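Long-range contacts in AT27789p (Drosophila melanogaster, PDB 5UZM), which probably binds RNA, including mRNA, through quasi-RNA recognition motif domains, of which this chain is the second, in the fly homologue of hnRNP F/H: residues 29-35 against 57-61; 65-69 against 82-86; 24-28 against 73-77. All coordinates share one frame. Numbering follows the deposited sequence.

Contact 1 of 3, residues 29-35 against 57-61; sequences FSGLDIK and VQFES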
ATOM      1  N   PHE A  29       1.281  -8.694  -1.252  1.00 11.13           N
ATOM      2  CA  PHE A  29       2.241  -8.377  -2.304  1.00 10.79           C
ATOM      3  C   PHE A  29       3.395  -9.380  -2.319  1.00 13.50           C
ATOM      4  O   PHE A  29       4.512  -9.029  -2.688  1.00 13.39           O
ATOM      5  CB  PHE A  29       2.725  -6.927  -2.117  1.00 12.98           C
ATOM      6  CG  PHE A  29       1.683  -5.918  -2.478  1.00 13.04           C
ATOM      7  CD1 PHE A  29       1.061  -5.969  -3.714  1.00 12.31           C
ATOM      8  CD2 PHE A  29       1.335  -4.893  -1.621  1.00 11.94           C
ATOM      9  CE1 PHE A  29       0.081  -5.076  -4.085  1.00 11.71           C
ATOM     10  CE2 PHE A  29       0.372  -3.955  -2.022  1.00 13.19           C
ATOM     11  CZ  PHE A  29      -0.242  -4.030  -3.270  1.00 12.23           C
ATOM     12  N   SER A  30       3.137 -10.625  -1.890  1.00 13.16           N
ATOM     13  CA  SER A  30       4.170 -11.659  -1.920  1.00 10.60           C
ATOM     14  C   SER A  30       4.771 -11.780  -3.305  1.00 15.69           C
ATOM     15  O   SER A  30       4.054 -11.852  -4.299  1.00 14.69           O
ATOM     16  CB  SER A  30       3.576 -12.994  -1.484  1.00 16.12           C
ATOM     17  OG  SER A  30       4.603 -13.999  -1.520  1.00 21.47           O
ATOM     18  N   GLY A  31       6.091 -11.865  -3.353  1.00 16.09           N
ATOM     19  CA  GLY A  31       6.806 -11.890  -4.623  1.00 15.65           C
ATOM     20  C   GLY A  31       7.286 -10.546  -5.110  1.00 18.35           C
ATOM     21  O   GLY A  31       8.031 -10.487  -6.093  1.00 21.86           O
ATOM     22  N   LEU A  32       6.847  -9.454  -4.507  1.00 14.80           N
ATOM     23  CA  LEU A  32       7.267  -8.117  -4.920  1.00 14.84           C
ATOM     24  C   LEU A  32       8.161  -7.513  -3.850  1.00 19.41           C
ATOM     25  O   LEU A  32       8.020  -7.807  -2.659  1.00 21.47           O
ATOM     26  CB  LEU A  32       6.063  -7.215  -5.146  1.00 13.95           C
ATOM     27  CG  LEU A  32       4.957  -7.873  -5.995  1.00 14.49           C
ATOM     28  CD1 LEU A  32       3.800  -6.935  -6.154  1.00 20.92           C
ATOM     29  CD2 LEU A  32       5.452  -8.302  -7.394  1.00 21.30           C
ATOM     30  N   ASP A  33       9.110  -6.680  -4.281  1.00 20.79           N
ATOM     31  CA  ASP A  33      10.126  -6.151  -3.366  0.52 24.21           C
ATOM     32  C   ASP A  33       9.627  -4.829  -2.797  1.00 21.47           C
ATOM     33  O   ASP A  33       9.701  -3.787  -3.447  1.00 21.88           O
ATOM     34  CB  ASP A  33      11.464  -5.987  -4.080  0.52 27.61           C
ATOM     35  CG  ASP A  33      12.609  -5.679  -3.118  0.52 31.35           C
ATOM     36  OD1 ASP A  33      12.471  -5.946  -1.902  0.52 38.24           O
ATOM     37  OD2 ASP A  33      13.653  -5.176  -3.579  0.52 42.10           O
ATOM     38  N   ILE A  34       9.102  -4.871  -1.573  1.00 19.91           N
ATOM     39  CA  ILE A  34       8.704  -3.675  -0.834  1.00 17.23           C
ATOM     40  C   ILE A  34       9.925  -3.140  -0.089  1.00 23.51           C
ATOM     41  O   ILE A  34      10.683  -3.907   0.529  1.00 23.03           O
ATOM     42  CB  ILE A  34       7.563  -4.006   0.155  1.00 18.95           C
ATOM     43  CG1 ILE A  34       6.318  -4.528  -0.588  1.00 15.91           C
ATOM     44  CG2 ILE A  34       7.179  -2.776   1.009  1.00 17.46           C
ATOM     45  CD1 ILE A  34       5.322  -5.145   0.351  1.00 20.85           C
ATOM     46  N   LYS A  35      10.077  -1.818  -0.066  1.00 20.83           N
ATOM     47  CA  LYS A  35      11.209  -1.220   0.644  1.00 23.13           C
ATOM     48  C   LYS A  35      11.178  -1.592   2.127  1.00 25.57           C
ATOM     49  O   LYS A  35      10.112  -1.702   2.734  1.00 22.99           O
ATOM     50  CB  LYS A  35      11.199   0.300   0.433  1.00 23.78           C
ATOM     51  CG  LYS A  35      11.488   0.643  -1.017  1.00 34.79           C
ATOM     52  CD  LYS A  35      11.848   2.101  -1.223  1.00 50.77           C
ATOM     53  CE  LYS A  35      12.448   2.316  -2.618  1.00 52.06           C
ATOM     54  NZ  LYS A  35      11.539   3.060  -3.554  1.00 47.32           N
ATOM     55  N   VAL A  57       2.215   1.949  -0.357  1.00 12.94           N
ATOM     56  CA  VAL A  57       3.272   0.939  -0.384  1.00 11.87           C
ATOM     57  C   VAL A  57       4.288   1.359  -1.438  1.00 14.72           C
ATOM     58  O   VAL A  57       3.913   1.695  -2.566  1.00 15.10           O
ATOM     59  CB  VAL A  57       2.705  -0.473  -0.670  1.00 14.17           C
ATOM     60  CG1 VAL A  57       3.837  -1.512  -0.754  1.00 16.97           C
ATOM     61  CG2 VAL A  57       1.663  -0.850   0.420  1.00 14.64           C
ATOM     62  N   GLN A  58       5.559   1.344  -1.055  1.00 13.79           N
ATOM     63  CA  GLN A  58       6.685   1.727  -1.902  0.51 15.44           C
ATOM     64  C   GLN A  58       7.450   0.479  -2.302  1.00 15.49           C
ATOM     65  O   GLN A  58       7.858  -0.275  -1.422  1.00 18.23           O
ATOM     66  CB  GLN A  58       7.650   2.629  -1.142  0.51 20.32           C
ATOM     67  CG  GLN A  58       7.086   3.902  -0.692  0.51 15.62           C
ATOM     68  CD  GLN A  58       8.168   4.890  -0.313  0.51 38.99           C
ATOM     69  OE1 GLN A  58       8.078   5.578   0.704  0.51 34.28           O
ATOM     70  NE2 GLN A  58       9.209   4.961  -1.136  0.51 22.98           N
ATOM     71  N   PHE A  59       7.698   0.309  -3.600  1.00 16.33           N
ATOM     72  CA  PHE A  59       8.447  -0.822  -4.136  1.00 17.32           C
ATOM     73  C   PHE A  59       9.836  -0.400  -4.605  1.00 23.95           C
ATOM     74  O   PHE A  59      10.137   0.779  -4.781  1.00 27.16           O
ATOM     75  CB  PHE A  59       7.685  -1.459  -5.298  1.00 17.66           C
ATOM     76  CG  PHE A  59       6.330  -1.980  -4.903  1.00 16.20           C
ATOM     77  CD1 PHE A  59       6.214  -3.240  -4.315  1.00 15.79           C
ATOM     78  CD2 PHE A  59       5.192  -1.220  -5.084  1.00 16.46           C
ATOM     79  CE1 PHE A  59       4.967  -3.713  -3.916  1.00 16.19           C
ATOM     80  CE2 PHE A  59       3.920  -1.701  -4.689  1.00 18.42           C
ATOM     81  CZ  PHE A  59       3.824  -2.943  -4.090  1.00 19.69           C
ATOM     82  N   GLU A  60      10.668  -1.409  -4.883  1.00 22.80           N
ATOM     83  CA  GLU A  60      12.037  -1.123  -5.285  1.00 30.46           C
ATOM     84  C   GLU A  60      12.169  -0.854  -6.770  1.00 28.35           C
ATOM     85  O   GLU A  60      13.193  -0.316  -7.206  1.00 30.30           O
ATOM     86  CB  GLU A  60      12.948  -2.288  -4.908  1.00 33.33           C
ATOM     87  CG  GLU A  60      14.292  -1.854  -4.441  1.00 55.90           C
ATOM     88  CD  GLU A  60      14.210  -1.216  -3.088  1.00 62.06           C
ATOM     89  OE1 GLU A  60      13.591  -1.833  -2.196  1.00 62.17           O
ATOM     90  OE2 GLU A  60      14.744  -0.101  -2.920  1.00 64.27           O
ATOM     91  N   SER A  61      11.180  -1.236  -7.567  1.00 23.78           N
ATOM     92  CA  SER A  61      11.329  -1.198  -9.008  1.00 23.70           C
ATOM     93  C   SER A  61      10.009  -0.824  -9.652  1.00 24.66           C
ATOM     94  O   SER A  61       8.929  -0.987  -9.076  1.00 25.46           O
ATOM     95  CB  SER A  61      11.820  -2.539  -9.572  1.00 29.90           C
ATOM     96  OG  SER A  61      10.787  -3.512  -9.568  1.00 28.15           O
TER

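Contact 2 of 3, residues 65-69 against 82-86; sequences TEQAL and EIFRS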
ATOM      1  N   THR A  65       5.870  -2.285  -9.229  1.00 20.45           N
ATOM      2  CA  THR A  65       4.680  -1.445  -9.148  1.00 19.44           C
ATOM      3  C   THR A  65       3.617  -1.901 -10.137  1.00 16.15           C
ATOM      4  O   THR A  65       2.419  -1.932  -9.822  1.00 17.87           O
ATOM      5  CB  THR A  65       5.076   0.017  -9.388  1.00 22.87           C
ATOM      6  OG1 THR A  65       6.102   0.367  -8.446  1.00 23.05           O
ATOM      7  CG2 THR A  65       3.873   0.926  -9.210  1.00 24.43           C
ATOM      8  N   GLU A  66       4.029  -2.279 -11.355  1.00 20.23           N
ATOM      9  CA  GLU A  66       3.036  -2.699 -12.324  1.00 21.67           C
ATOM     10  C   GLU A  66       2.409  -4.028 -11.923  1.00 19.06           C
ATOM     11  O   GLU A  66       1.204  -4.213 -12.086  1.00 20.93           O
ATOM     12  CB  GLU A  66       3.659  -2.786 -13.715  1.00 32.48           C
ATOM     13  CG  GLU A  66       4.245  -1.459 -14.188  1.00 28.38           C
ATOM     14  CD  GLU A  66       3.207  -0.448 -14.665  1.00 42.60           C
ATOM     15  OE1 GLU A  66       2.025  -0.813 -14.898  1.00 31.43           O
ATOM     16  OE2 GLU A  66       3.605   0.726 -14.844  1.00 42.73           O
ATOM     17  N   GLN A  67       3.208  -4.950 -11.364  1.00 17.99           N
ATOM     18  CA  GLN A  67       2.633  -6.196 -10.875  1.00 17.32           C
ATOM     19  C   GLN A  67       1.707  -5.945  -9.685  1.00 17.98           C
ATOM     20  O   GLN A  67       0.708  -6.658  -9.533  1.00 18.18           O
ATOM     21  CB  GLN A  67       3.730  -7.168 -10.477  1.00 18.70           C
ATOM     22  CG  GLN A  67       4.596  -7.667 -11.658  1.00 19.05           C
ATOM     23  CD  GLN A  67       5.662  -8.600 -11.191  1.00 31.13           C
ATOM     24  OE1 GLN A  67       6.853  -8.361 -11.375  1.00 47.52           O
ATOM     25  NE2 GLN A  67       5.241  -9.666 -10.540  1.00 24.10           N
ATOM     26  N   ALA A  68       2.011  -4.948  -8.848  1.00 17.14           N
ATOM     27  CA  ALA A  68       1.107  -4.650  -7.729  1.00 12.53           C
ATOM     28  C   ALA A  68      -0.219  -4.158  -8.250  1.00 15.31           C
ATOM     29  O   ALA A  68      -1.280  -4.570  -7.787  1.00 15.61           O
ATOM     30  CB  ALA A  68       1.716  -3.602  -6.813  1.00 13.03           C
ATOM     31  N   LEU A  69      -0.185  -3.266  -9.243  1.00 16.15           N
ATOM     32  CA  LEU A  69      -1.436  -2.798  -9.819  1.00 15.05           C
ATOM     33  C   LEU A  69      -2.247  -3.932 -10.427  1.00 16.74           C
ATOM     34  O   LEU A  69      -3.484  -3.886 -10.432  1.00 21.55           O
ATOM     35  CB  LEU A  69      -1.135  -1.717 -10.867  1.00 20.23           C
ATOM     36  CG  LEU A  69      -0.642  -0.463 -10.175  1.00 25.50           C
ATOM     37  CD1 LEU A  69       0.275   0.292 -11.125  1.00 44.44           C
ATOM     38  CD2 LEU A  69      -1.831   0.366  -9.811  1.00 25.39           C
ATOM     39  N   GLU A  82      -8.677  -2.190  -3.402  1.00 12.33           N
ATOM     40  CA  GLU A  82      -8.482  -1.335  -4.572  1.00 10.47           C
ATOM     41  C   GLU A  82      -7.074  -0.792  -4.564  1.00 12.80           C
ATOM     42  O   GLU A  82      -6.584  -0.346  -3.523  1.00 14.16           O
ATOM     43  CB  GLU A  82      -9.493  -0.184  -4.571  1.00 19.07           C
ATOM     44  CG  GLU A  82     -10.938  -0.651  -4.390  1.00 23.66           C
ATOM     45  CD  GLU A  82     -11.854   0.519  -4.083  1.00 53.54           C
ATOM     46  OE1 GLU A  82     -12.164   1.264  -5.039  1.00 48.48           O
ATOM     47  OE2 GLU A  82     -12.212   0.725  -2.889  1.00 42.55           O
ATOM     48  N   ILE A  83      -6.422  -0.747  -5.730  1.00 13.80           N
ATOM     49  CA  ILE A  83      -5.027  -0.343  -5.835  1.00 11.04           C
ATOM     50  C   ILE A  83      -4.902   0.720  -6.922  1.00 16.64           C
ATOM     51  O   ILE A  83      -5.429   0.540  -8.025  1.00 19.54           O
ATOM     52  CB  ILE A  83      -4.113  -1.539  -6.162  1.00 13.42           C
ATOM     53  CG1 ILE A  83      -4.388  -2.699  -5.179  1.00 13.33           C
ATOM     54  CG2 ILE A  83      -2.648  -1.156  -6.143  1.00 18.06           C
ATOM     55  CD1 ILE A  83      -3.614  -3.951  -5.550  1.00 15.34           C
ATOM     56  N   PHE A  84      -4.248   1.833  -6.601  1.00 16.61           N
ATOM     57  CA  PHE A  84      -4.082   2.934  -7.553  1.00 17.21           C
ATOM     58  C   PHE A  84      -2.624   3.334  -7.696  1.00 17.80           C
ATOM     59  O   PHE A  84      -1.869   3.326  -6.723  1.00 17.16           O
ATOM     60  CB  PHE A  84      -4.845   4.204  -7.094  1.00 20.74           C
ATOM     61  CG  PHE A  84      -6.252   3.957  -6.715  1.00 19.70           C
ATOM     62  CD1 PHE A  84      -7.263   4.029  -7.668  1.00 26.12           C
ATOM     63  CD2 PHE A  84      -6.597   3.612  -5.403  1.00 19.69           C
ATOM     64  CE1 PHE A  84      -8.588   3.778  -7.318  1.00 29.18           C
ATOM     65  CE2 PHE A  84      -7.920   3.371  -5.057  1.00 29.88           C
ATOM     66  CZ  PHE A  84      -8.916   3.458  -6.012  1.00 22.58           C
ATOM     67  N   ARG A  85      -2.254   3.790  -8.904  1.00 18.59           N
ATOM     68  CA  ARG A  85      -0.933   4.368  -9.109  0.53 21.85           C
ATOM     69  C   ARG A  85      -0.797   5.653  -8.302  1.00 17.36           C
ATOM     70  O   ARG A  85      -1.753   6.418  -8.165  1.00 20.99           O
ATOM     71  CB  ARG A  85      -0.695   4.662 -10.594  0.53 26.17           C
ATOM     72  CG  ARG A  85      -1.336   3.663 -11.557  0.53 33.33           C
ATOM     73  CD  ARG A  85      -0.902   3.974 -12.993  0.53 36.00           C
ATOM     74  NE  ARG A  85       0.543   3.841 -13.094  0.53 28.09           N
ATOM     75  CZ  ARG A  85       1.160   2.771 -13.578  0.53 33.23           C
ATOM     76  NH1 ARG A  85       0.455   1.749 -14.043  0.53 42.82           N
ATOM     77  NH2 ARG A  85       2.485   2.725 -13.606  0.53 43.16           N
ATOM     78  N   SER A  86       0.395   5.875  -7.762  1.00 19.46           N
ATOM     79  CA  SER A  86       0.626   6.986  -6.868  1.00 19.58           C
ATOM     80  C   SER A  86       2.018   7.558  -7.084  1.00 23.08           C
ATOM     81  O   SER A  86       2.593   7.419  -8.175  1.00 27.26           O
ATOM     82  CB  SER A  86       0.429   6.534  -5.412  1.00 18.17           C
ATOM     83  OG  SER A  86       0.401   7.650  -4.559  1.00 26.14           O
TER

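Contact 3 of 3, residues 24-28 against 73-77; sequences QIEEF and REKIG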
ATOM      1  N   GLN A  24       0.097  -8.601   6.707  1.00 12.85           N
ATOM      2  CA  GLN A  24      -0.924  -8.904   5.710  1.00 11.79           C
ATOM      3  C   GLN A  24      -0.645  -8.186   4.394  1.00 12.48           C
ATOM      4  O   GLN A  24      -0.934  -8.733   3.314  1.00 10.69           O
ATOM      5  CB  GLN A  24      -2.282  -8.504   6.254  1.00 16.20           C
ATOM      6  CG  GLN A  24      -2.776  -9.477   7.331  1.00 16.99           C
ATOM      7  CD  GLN A  24      -4.104  -9.030   7.868  1.00 25.95           C
ATOM      8  OE1 GLN A  24      -4.219  -7.934   8.382  1.00 28.73           O
ATOM      9  NE2 GLN A  24      -5.131  -9.836   7.670  1.00 28.95           N
ATOM     10  N   ILE A  25      -0.134  -6.963   4.465  1.00 10.01           N
ATOM     11  CA  ILE A  25       0.248  -6.243   3.239  1.00  8.02           C
ATOM     12  C   ILE A  25       1.400  -6.971   2.554  1.00 13.42           C
ATOM     13  O   ILE A  25       1.415  -7.131   1.332  1.00 11.77           O
ATOM     14  CB  ILE A  25       0.634  -4.781   3.538  1.00  9.92           C
ATOM     15  CG1 ILE A  25      -0.523  -4.062   4.234  1.00 17.47           C
ATOM     16  CG2 ILE A  25       1.103  -4.062   2.250  1.00 13.45           C
ATOM     17  CD1 ILE A  25      -1.724  -4.109   3.463  1.00 18.40           C
ATOM     18  N   GLU A  26       2.425  -7.340   3.322  1.00 11.50           N
ATOM     19  CA  GLU A  26       3.566  -8.067   2.760  1.00 14.12           C
ATOM     20  C   GLU A  26       3.114  -9.349   2.067  1.00 14.49           C
ATOM     21  O   GLU A  26       3.555  -9.644   0.938  1.00 16.22           O
ATOM     22  CB  GLU A  26       4.573  -8.365   3.872  1.00 14.07           C
ATOM     23  CG  GLU A  26       5.269  -7.068   4.421  1.00 17.78           C
ATOM     24  CD  GLU A  26       5.796  -7.185   5.889  1.00 20.82           C
ATOM     25  OE1 GLU A  26       5.629  -8.243   6.514  1.00 23.02           O
ATOM     26  OE2 GLU A  26       6.365  -6.204   6.436  1.00 21.60           O
ATOM     27  N   GLU A  27       2.182 -10.072   2.697  1.00 10.77           N
ATOM     28  CA  GLU A  27       1.623 -11.302   2.109  1.00 10.55           C
ATOM     29  C   GLU A  27       0.804 -11.008   0.842  1.00 11.86           C
ATOM     30  O   GLU A  27       0.920 -11.723  -0.158  1.00 12.83           O
ATOM     31  CB  GLU A  27       0.780 -12.038   3.146  1.00 17.47           C
ATOM     32  CG  GLU A  27       0.073 -13.220   2.567  1.00 39.16           C
ATOM     33  CD  GLU A  27      -0.796 -13.936   3.573  1.00 59.17           C
ATOM     34  OE1 GLU A  27      -1.876 -14.448   3.173  1.00 40.97           O
ATOM     35  OE2 GLU A  27      -0.378 -13.998   4.750  1.00 47.19           O
ATOM     36  N   PHE A  28      -0.009  -9.960   0.866  1.00 11.76           N
ATOM     37  CA  PHE A  28      -0.787  -9.591  -0.313  1.00 10.01           C
ATOM     38  C   PHE A  28       0.121  -9.293  -1.496  1.00 10.60           C
ATOM     39  O   PHE A  28      -0.221  -9.624  -2.636  1.00 11.22           O
ATOM     40  CB  PHE A  28      -1.629  -8.371   0.044  1.00 10.15           C
ATOM     41  CG  PHE A  28      -2.549  -7.922  -1.005  1.00 11.02           C
ATOM     42  CD1 PHE A  28      -3.763  -8.554  -1.208  1.00 12.09           C
ATOM     43  CD2 PHE A  28      -2.202  -6.853  -1.831  1.00 13.48           C
ATOM     44  CE1 PHE A  28      -4.612  -8.111  -2.213  1.00 11.01           C
ATOM     45  CE2 PHE A  28      -3.072  -6.410  -2.809  1.00 16.24           C
ATOM     46  CZ  PHE A  28      -4.268  -7.056  -3.009  1.00 13.13           C
ATOM     47  N   ARG A  73      -8.276  -5.379  -6.741  1.00 18.93           N
ATOM     48  CA  ARG A  73      -9.446  -6.113  -6.282  1.00 16.58           C
ATOM     49  C   ARG A  73      -9.174  -7.553  -5.827  1.00 16.64           C
ATOM     50  O   ARG A  73     -10.128  -8.281  -5.566  1.00 21.80           O
ATOM     51  CB  ARG A  73     -10.577  -6.115  -7.318  1.00 18.42           C
ATOM     52  CG  ARG A  73     -11.022  -4.679  -7.673  1.00 35.03           C
ATOM     53  CD  ARG A  73     -12.446  -4.575  -8.171  1.00 36.10           C
ATOM     54  NE  ARG A  73     -13.385  -4.400  -7.074  1.00 40.62           N
ATOM     55  CZ  ARG A  73     -14.205  -5.343  -6.631  1.00 44.31           C
ATOM     56  NH1 ARG A  73     -14.215  -6.546  -7.192  1.00 51.95           N
ATOM     57  NH2 ARG A  73     -15.018  -5.079  -5.622  1.00 42.72           N
ATOM     58  N   GLU A  74      -7.918  -7.982  -5.670  1.00 13.48           N
ATOM     59  CA  GLU A  74      -7.669  -9.190  -4.891  1.00 13.39           C
ATOM     60  C   GLU A  74      -7.937  -8.903  -3.402  1.00 13.11           C
ATOM     61  O   GLU A  74      -8.113  -7.756  -2.988  1.00 14.74           O
ATOM     62  CB  GLU A  74      -6.255  -9.704  -5.134  1.00 16.92           C
ATOM     63  CG  GLU A  74      -6.072 -10.133  -6.603  1.00 16.54           C
ATOM     64  CD  GLU A  74      -4.727 -10.710  -6.914  1.00 23.86           C
ATOM     65  OE1 GLU A  74      -4.486 -11.018  -8.112  1.00 35.38           O
ATOM     66  OE2 GLU A  74      -3.898 -10.817  -6.001  1.00 25.12           O
ATOM     67  N   LYS A  75      -8.012  -9.953  -2.600  1.00 14.84           N
ATOM     68  CA  LYS A  75      -8.548  -9.858  -1.245  1.00 12.61           C
ATOM     69  C   LYS A  75      -7.473  -9.953  -0.168  1.00 14.26           C
ATOM     70  O   LYS A  75      -6.505 -10.720  -0.261  1.00 12.50           O
ATOM     71  CB  LYS A  75      -9.603 -10.954  -0.974  1.00 14.63           C
ATOM     72  CG  LYS A  75     -10.864 -10.710  -1.824  1.00 23.66           C
ATOM     73  CD  LYS A  75     -11.854 -11.847  -1.770  1.00 25.09           C
ATOM     74  CE  LYS A  75     -12.516 -11.908  -0.447  1.00 30.96           C
ATOM     75  NZ  LYS A  75     -13.717 -12.822  -0.529  1.00 32.18           N
ATOM     76  N   ILE A  76      -7.720  -9.233   0.921  1.00 11.67           N
ATOM     77  CA  ILE A  76      -7.119  -9.530   2.223  1.00  9.80           C
ATOM     78  C   ILE A  76      -8.258  -9.925   3.141  1.00 14.65           C
ATOM     79  O   ILE A  76      -9.186  -9.121   3.373  1.00 11.59           O
ATOM     80  CB  ILE A  76      -6.334  -8.349   2.810  1.00 12.22           C
ATOM     81  CG1 ILE A  76      -5.170  -7.946   1.918  1.00 11.39           C
ATOM     82  CG2 ILE A  76      -5.893  -8.663   4.249  1.00 14.09           C
ATOM     83  CD1 ILE A  76      -4.416  -6.718   2.481  1.00 15.20           C
ATOM     84  N   GLY A  77      -8.232 -11.167   3.597  1.00 15.56           N
ATOM     85  CA  GLY A  77      -9.387 -11.674   4.338  1.00 15.04           C
ATOM     86  C   GLY A  77     -10.608 -11.642   3.426  1.00 12.29           C
ATOM     87  O   GLY A  77     -10.573 -12.117   2.289  1.00 15.99           O
TER
HETATM   88  O   HOH W   1      -2.579 -11.006  -3.536  1.00 16.53           O

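Contact 1 of 3, residues 29-35 against 57-61
An isolated antiparallel bridge, in which I34 and F59 form a non-hydrogen-bonded pair, is backed by an edge-to-face aromatic pair and ties the loop after helix 22-28 to the end of strand 54-58 in this quasi-RNA recognition motif (qRRM), a beta-alpha-beta-beta-alpha-beta fold. I34 CA and F59 CA are 4.4 Å apart. Two backbone hydrogen bonds flank the pair: K35 N to Q58 O at 3.0 Å, nearly straight, and E60 N to D33 O at 2.9 Å. Before this, a type II turn from F29 to L32, closed by L32 N to F29 O (3.0 Å), reverses the chain as it leaves the helix. On the core side of the bridge, where V11 of strand 10-14 touches F59 and A68 of helix 62-69 touches both rings, the F59 edge meets the F29 face in a T-shaped stack, centroids 5.3 Å apart and planes at 88°. L32 and I34 also pack on F59. The K35 side chain runs along 57-61, and its NZ donates to F59 O at 2.9 Å.

Contact 2 of 3, residues 65-69 against 82-86
In the alpha/beta sandwich of the qRRM, helix 62-69 lies against one face of the antiparallel sheet, and here its last turn meets strand 79-85. The short axes approach to 8.7 Å and run roughly antiparallel, at 146° between their N-to-C directions. L69, R85 and I83 supply most of the buried surface. L69 starts sideways from the helix, but its end bends in over the strand: L69 CD2 lies 4.1 Å from I83 CG2, and L69 CD2 lies 3.7 Å from F84 C, so the leucine packs on backbone as well as side chain. I83 points from the sheet toward the helix and reaches the helix backbone, its CD1 lying 3.3 Å from A68 O. The same isoleucine touches L13 of the adjacent strand 10-14, which places it in the core between helix and sheet. F84, next along the strand, has its CA-to-CB bond directed away from the helix, as the alternation of a beta strand demands. R85, in the conformer given here, then folds its long side chain back over the helix. One face of its guanidinium rests on L69, with L69 CD1 3.3 Å from R85 NH1, while its edge is turned to the carboxylate of E66, one helical turn before L69. Leucine and glutamate thus engage the same group from different directions, apolar packing on the face and charge pairing in the plane. The salt bridge is bidentate and nearly linear at both hydrogens, with R85 NH1 donating to E66 OE1 at 3.1 Å and R85 NH2 to E66 OE2 at 2.6 Å.

Contact 3 of 3, residues 24-28 against 73-77
Helix 22-28 packs here against the short edge strand 75-76, which precedes strand 79-85 in the qRRM. Apolar contacts dominate. I76 directs its side chain toward the helix and meets I25 and F28, one helical turn apart: I76 CG1 lies 3.5 Å from F28 CD1, and I76 CD1 lies 3.9 Å from I25 CD1. L16 and P17 also touch I76, while F28 continues onto I81 and I83 of strand 79-85, so I76 is buried between helix and sheet, and F28 lies at the border of the core. Q24 adds an outer contact, with NE2 3.7 Å from I76 CG2; the OE1 of this amide accepts from the backbone N of T21. Polar backbone atoms border the F28 ring at its edge, where F28 CE1 is 3.6 Å from E74 O and F28 CD1 is 3.6 Å from K75 O. One water donates to F28 O at 2.9 Å and to E74 OE2 at 2.8 Å; F28 O also accepts from R71 NH1. The contact is thus chiefly apolar, with no direct hydrogen bond between the segments, and the water joins two acceptors, carbonyl and carboxylate, that cannot bond each other.

Contacts 2 and 3 pack helices 62-69 and 22-28 on strands 79-85 and 75-76, neighbours in one antiparallel sheet, and contact 1 joins the loop after helix 22-28 to the end of strand 54-58. Centres of contacts 1 and 2 lie about 11 Å apart, and that of contact 3 about 13 Å from either. Along the chain, contact 1 closes before contact 2 opens and is nested within contact 3, while contacts 2 and 3 alternate. F28, the last helical residue, and F29, the first beyond it, tie contacts 3 and 1 to contact 2: I83 CD1 lies 3.7 Å from F28 CE2 and A68 CB 3.5 Å from F29 CE1, consistent with a shared apolar core on one sheet face.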